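Local coordinates for putative ATP-grasp superfamily protein (Archaeoglobus fulgidus, PDB 3DF7) that is of unknown function but, as a putative member of the ATP-grasp superfamily, probably binds ATP and a metal ion, at residues M63-I75 and L87-G99. Sequence-based numbering, arbitrary orientation.
Sequences MEKYLEKSDAFLI and LTKKAEKYCENLG
With chi1 at 75°, F73 holds its CG between its own backbone N and carbonyl carbon, which brings the phenyl ring in between A91 and N97. A91 CB sits almost over the ring centre, 3.3 Å from the F73 centroid and 9° off the normal. The opposite face takes N97 CA, offset toward the rim, and N97's amide lies nearly flat against the ring, its CG 3.2 Å from F73 CZ. C95 SG touches at the edge, 3.8 Å from F73 CD2, in a sulfur-aromatic contact. Without the ring, with an alanine here, a gap would probably open between A91 and N97 and C95 SG would lose its aromatic neighbour.

The backbones meet as parallel strands. F73 N donates to E96 O (2.9 Å), and L98 N gives a straighter bond, 173° at the hydrogen, to F73 O. One water accepts from I75 N and donates to N97 OD1, the same oxygen that takes G99 N in an Asx turn. I75 CD1 reaches A91 CB at 3.5 Å, beside the F73 contact.

Farther out, L67 lays its CB over one face of the Y94 ring as a CH-pi contact, while its CD2 packs on A91 CB. K90 is fully extended, CG anti to its backbone N, and its NZ forms a salt bridge with E64 OE2 at 2.7 Å, on the anti side and somewhat out of the carboxylate plane.

Strand 72-76 also pairs with strand 3-8 through backbone hydrogen bonds of A72 and L74 with F5, leaving 96-97 as an edge strand of the four-stranded parallel sheet. Strand 72-76, helix 83-92 and strand 96-97 thus make a beta-alpha-beta crossover, with F73, I75 and A91 joining helix to sheet, within the pre-ATP-grasp region.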
loop_
_atom_site.group_PDB
_atom_site.type_symbol
_atom_site.label_atom_id
_atom_site.label_comp_id
_atom_site.label_asym_id
_atom_site.label_seq_id
_atom_site.Cartn_x
_atom_site.Cartn_y
_atom_site.Cartn_z
HETATM N N MSE A 63 0.510 -2.021 22.504
HETATM C CA MSE A 63 1.399 -2.627 21.511
HETATM C C MSE A 63 2.862 -2.790 21.938
HETATM O O MSE A 63 3.557 -3.682 21.452
HETATM C CB MSE A 63 1.314 -1.877 20.176
HETATM C CG MSE A 63 1.547 -0.400 20.240
HETATM SE SE MSE A 63 1.256 0.390 18.474
HETATM C CE MSE A 63 2.721 -0.426 17.618
ATOM N N GLU A 64 3.322 -1.955 22.863
ATOM C CA GLU A 64 4.699 -2.040 23.340
ATOM C C GLU A 64 4.971 -3.445 23.878
ATOM O O GLU A 64 6.001 -4.047 23.578
ATOM C CB GLU A 64 4.942 -1.024 24.464
ATOM C CG GLU A 64 4.386 0.371 24.212
ATOM C CD GLU A 64 2.873 0.431 24.346
ATOM O OE1 GLU A 64 2.353 0.029 25.410
ATOM O OE2 GLU A 64 2.206 0.882 23.394
ATOM N N LYS A 65 4.029 -3.956 24.669
ATOM C CA LYS A 65 4.140 -5.277 25.280
ATOM C C LYS A 65 4.345 -6.391 24.255
ATOM O O LYS A 65 5.003 -7.395 24.537
ATOM C CB LYS A 65 2.892 -5.570 26.115
ATOM C CG LYS A 65 2.640 -4.542 27.209
ATOM C CD LYS A 65 3.759 -4.552 28.241
ATOM C CE LYS A 65 3.706 -3.325 29.135
ATOM N NZ LYS A 65 4.029 -2.079 28.374
ATOM N N TYR A 66 3.771 -6.211 23.069
ATOM C CA TYR A 66 3.902 -7.197 22.006
ATOM C C TYR A 66 5.231 -7.015 21.284
ATOM O O TYR A 66 5.903 -7.990 20.945
ATOM C CB TYR A 66 2.733 -7.073 21.024
ATOM C CG TYR A 66 1.399 -7.404 21.651
ATOM C CD1 TYR A 66 0.746 -6.488 22.477
ATOM C CD2 TYR A 66 0.807 -8.650 21.450
ATOM C CE1 TYR A 66 -0.468 -6.808 23.087
ATOM C CE2 TYR A 66 -0.403 -8.980 22.060
ATOM C CZ TYR A 66 -1.034 -8.056 22.874
ATOM O OH TYR A 66 -2.228 -8.379 23.466
ATOM N N LEU A 67 5.615 -5.762 21.060
ATOM C CA LEU A 67 6.880 -5.461 20.395
ATOM C C LEU A 67 8.067 -5.980 21.203
ATOM O O LEU A 67 9.062 -6.433 20.638
ATOM C CB LEU A 67 7.022 -3.950 20.194
ATOM C CG LEU A 67 6.199 -3.342 19.059
ATOM C CD1 LEU A 67 6.184 -1.822 19.170
ATOM C CD2 LEU A 67 6.790 -3.787 17.730
ATOM N N GLU A 68 7.952 -5.912 22.526
ATOM C CA GLU A 68 9.015 -6.361 23.424
ATOM C C GLU A 68 9.269 -7.865 23.327
ATOM O O GLU A 68 10.338 -8.345 23.710
ATOM C CB GLU A 68 8.668 -6.009 24.877
ATOM C CG GLU A 68 8.406 -4.532 25.127
ATOM C CD GLU A 68 8.010 -4.238 26.565
ATOM O OE1 GLU A 68 7.122 -4.937 27.099
ATOM O OE2 GLU A 68 8.580 -3.299 27.161
ATOM N N LYS A 69 8.291 -8.604 22.818
ATOM C CA LYS A 69 8.416 -10.054 22.696
ATOM C C LYS A 69 8.516 -10.536 21.248
ATOM O O LYS A 69 8.412 -11.732 20.977
ATOM C CB LYS A 69 7.219 -10.728 23.369
ATOM C CG LYS A 69 7.043 -10.376 24.847
ATOM C CD LYS A 69 8.148 -10.983 25.702
ATOM C CE LYS A 69 7.966 -10.641 27.178
ATOM N NZ LYS A 69 8.106 -9.175 27.447
ATOM N N SER A 70 8.729 -9.608 20.323
ATOM C CA SER A 70 8.820 -9.956 18.907
ATOM C C SER A 70 10.236 -9.874 18.345
ATOM O O SER A 70 11.078 -9.155 18.876
ATOM C CB SER A 70 7.897 -9.042 18.097
ATOM O OG SER A 70 6.545 -9.241 18.475
ATOM N N ASP A 71 10.484 -10.619 17.268
ATOM C CA ASP A 71 11.790 -10.628 16.613
ATOM C C ASP A 71 11.765 -9.710 15.394
ATOM O O ASP A 71 12.803 -9.250 14.926
ATOM C CB ASP A 71 12.160 -12.046 16.182
ATOM C CG ASP A 71 12.346 -12.979 17.362
ATOM O OD1 ASP A 71 13.185 -12.668 18.234
ATOM O OD2 ASP A 71 11.655 -14.018 17.420
ATOM N N ALA A 72 10.569 -9.462 14.875
ATOM C CA ALA A 72 10.409 -8.580 13.728
ATOM C C ALA A 72 9.007 -7.998 13.772
ATOM O O ALA A 72 8.150 -8.466 14.532
ATOM C CB ALA A 72 10.624 -9.358 12.422
ATOM N N PHE A 73 8.772 -6.966 12.974
ATOM C CA PHE A 73 7.452 -6.363 12.936
ATOM C C PHE A 73 7.132 -5.886 11.534
ATOM O O PHE A 73 8.029 -5.667 10.714
ATOM C CB PHE A 73 7.351 -5.189 13.930
ATOM C CG PHE A 73 8.067 -3.939 13.488
ATOM C CD1 PHE A 73 7.463 -3.043 12.604
ATOM C CD2 PHE A 73 9.346 -3.652 13.956
ATOM C CE1 PHE A 73 8.124 -1.881 12.193
ATOM C CE2 PHE A 73 10.016 -2.493 13.553
ATOM C CZ PHE A 73 9.399 -1.606 12.667
ATOM N N LEU A 74 5.842 -5.752 11.267
ATOM C CA LEU A 74 5.353 -5.265 9.988
ATOM C C LEU A 74 4.125 -4.446 10.329
ATOM O O LEU A 74 3.126 -4.980 10.815
ATOM C CB LEU A 74 4.965 -6.413 9.051
ATOM C CG LEU A 74 4.435 -5.899 7.705
ATOM C CD1 LEU A 74 5.531 -5.080 6.996
ATOM C CD2 LEU A 74 3.984 -7.065 6.841
ATOM N N ILE A 75 4.213 -3.145 10.085
ATOM C CA ILE A 75 3.116 -2.244 10.378
ATOM C C ILE A 75 2.471 -1.729 9.099
ATOM O O ILE A 75 3.141 -1.219 8.204
ATOM C CB ILE A 75 3.611 -1.072 11.269
ATOM C CG1 ILE A 75 3.897 -1.612 12.681
ATOM C CG2 ILE A 75 2.581 0.062 11.297
ATOM C CD1 ILE A 75 4.510 -0.615 13.632
ATOM N N LEU A 87 3.990 5.219 14.045
ATOM C CA LEU A 87 3.882 3.833 14.475
ATOM C C LEU A 87 5.164 3.076 14.160
ATOM O O LEU A 87 5.671 2.316 14.990
ATOM C CB LEU A 87 2.689 3.155 13.796
ATOM C CG LEU A 87 1.310 3.657 14.233
ATOM C CD1 LEU A 87 0.239 3.045 13.348
ATOM C CD2 LEU A 87 1.068 3.298 15.693
ATOM N N THR A 88 5.699 3.294 12.963
ATOM C CA THR A 88 6.923 2.618 12.554
ATOM C C THR A 88 8.118 3.076 13.385
ATOM O O THR A 88 8.924 2.259 13.834
ATOM C CB THR A 88 7.225 2.866 11.065
ATOM O OG1 THR A 88 6.104 2.443 10.277
ATOM C CG2 THR A 88 8.460 2.081 10.639
ATOM N N LYS A 89 8.228 4.383 13.590
ATOM C CA LYS A 89 9.330 4.944 14.368
ATOM C C LYS A 89 9.340 4.348 15.775
ATOM O O LYS A 89 10.401 4.085 16.345
ATOM C CB LYS A 89 9.189 6.466 14.443
ATOM C CG LYS A 89 10.376 7.177 15.077
ATOM C CD LYS A 89 10.164 8.681 15.072
ATOM C CE LYS A 89 11.328 9.408 15.725
ATOM N NZ LYS A 89 11.076 10.870 15.779
ATOM N N LYS A 90 8.151 4.135 16.325
ATOM C CA LYS A 90 8.003 3.561 17.657
ATOM C C LYS A 90 8.459 2.106 17.654
ATOM O O LYS A 90 9.199 1.673 18.538
ATOM C CB LYS A 90 6.539 3.649 18.104
ATOM C CG LYS A 90 6.238 2.960 19.431
ATOM C CD LYS A 90 4.776 3.134 19.829
ATOM C CE LYS A 90 4.466 2.420 21.135
ATOM N NZ LYS A 90 3.074 2.693 21.592
ATOM N N ALA A 91 8.025 1.356 16.646
ATOM C CA ALA A 91 8.383 -0.054 16.534
ATOM C C ALA A 91 9.880 -0.287 16.299
ATOM O O ALA A 91 10.453 -1.234 16.831
ATOM C CB ALA A 91 7.570 -0.701 15.417
ATOM N N GLU A 92 10.510 0.578 15.511
ATOM C CA GLU A 92 11.935 0.445 15.207
ATOM C C GLU A 92 12.810 0.306 16.449
ATOM O O GLU A 92 13.879 -0.295 16.399
ATOM C CB GLU A 92 12.422 1.650 14.402
ATOM C CG GLU A 92 11.795 1.786 13.032
ATOM C CD GLU A 92 12.326 2.989 12.284
ATOM O OE1 GLU A 92 12.383 4.081 12.891
ATOM O OE2 GLU A 92 12.679 2.845 11.095
ATOM N N LYS A 93 12.352 0.878 17.556
ATOM C CA LYS A 93 13.094 0.839 18.809
ATOM C C LYS A 93 13.123 -0.557 19.431
ATOM O O LYS A 93 13.883 -0.797 20.369
ATOM C CB LYS A 93 12.469 1.833 19.796
ATOM C CG LYS A 93 13.184 1.971 21.142
ATOM C CD LYS A 93 14.528 2.701 21.031
ATOM C CE LYS A 93 15.640 1.793 20.525
ATOM N NZ LYS A 93 16.939 2.519 20.423
ATOM N N TYR A 94 12.320 -1.480 18.901
ATOM C CA TYR A 94 12.250 -2.829 19.462
ATOM C C TYR A 94 12.865 -3.987 18.690
ATOM O O TYR A 94 13.679 -4.730 19.237
ATOM C CB TYR A 94 10.799 -3.192 19.778
ATOM C CG TYR A 94 10.175 -2.310 20.823
ATOM C CD1 TYR A 94 9.642 -1.070 20.484
ATOM C CD2 TYR A 94 10.153 -2.693 22.164
ATOM C CE1 TYR A 94 9.102 -0.230 21.453
ATOM C CE2 TYR A 94 9.619 -1.858 23.143
ATOM C CZ TYR A 94 9.098 -0.629 22.778
ATOM O OH TYR A 94 8.583 0.211 23.737
ATOM N N CYS A 95 12.471 -4.165 17.432
ATOM C CA CYS A 95 12.996 -5.280 16.650
ATOM C C CYS A 95 13.136 -4.999 15.160
ATOM O O CYS A 95 12.874 -3.889 14.699
ATOM C CB CYS A 95 12.110 -6.507 16.865
ATOM S SG CYS A 95 10.348 -6.162 16.673
ATOM N N GLU A 96 13.553 -6.020 14.414
ATOM C CA GLU A 96 13.753 -5.888 12.976
ATOM C C GLU A 96 12.481 -5.425 12.283
ATOM O O GLU A 96 11.380 -5.836 12.641
ATOM C CB GLU A 96 14.205 -7.215 12.357
ATOM C CG GLU A 96 14.686 -7.065 10.916
ATOM C CD GLU A 96 14.820 -8.387 10.179
ATOM O OE1 GLU A 96 15.419 -9.332 10.736
ATOM O OE2 GLU A 96 14.331 -8.473 9.032
ATOM N N ASN A 97 12.654 -4.578 11.278
ATOM C CA ASN A 97 11.541 -4.027 10.510
ATOM C C ASN A 97 11.477 -4.708 9.142
ATOM O O ASN A 97 12.437 -4.648 8.374
ATOM C CB ASN A 97 11.760 -2.523 10.329
ATOM C CG ASN A 97 10.575 -1.823 9.694
ATOM O OD1 ASN A 97 9.601 -2.456 9.278
ATOM N ND2 ASN A 97 10.655 -0.498 9.617
ATOM N N LEU A 98 10.356 -5.361 8.843
ATOM C CA LEU A 98 10.195 -6.023 7.549
ATOM C C LEU A 98 9.716 -5.008 6.519
ATOM O O LEU A 98 9.644 -5.306 5.326
ATOM C CB LEU A 98 9.186 -7.179 7.637
ATOM C CG LEU A 98 9.545 -8.356 8.549
ATOM C CD1 LEU A 98 8.587 -9.506 8.277
ATOM C CD2 LEU A 98 10.983 -8.803 8.299
ATOM N N GLY A 99 9.391 -3.812 7.001
ATOM C CA GLY A 99 8.924 -2.735 6.143
ATOM C C GLY A 99 9.952 -1.623 6.024
ATOM O O GLY A 99 11.124 -1.818 6.354
HETATM O O HOH W 1 14.479 -10.670 12.967
HETATM O O HOH W 2 15.025 -8.502 16.178
HETATM O O HOH W 3 6.677 -2.168 8.948
HETATM O O HOH W 4 5.807 0.227 8.296
#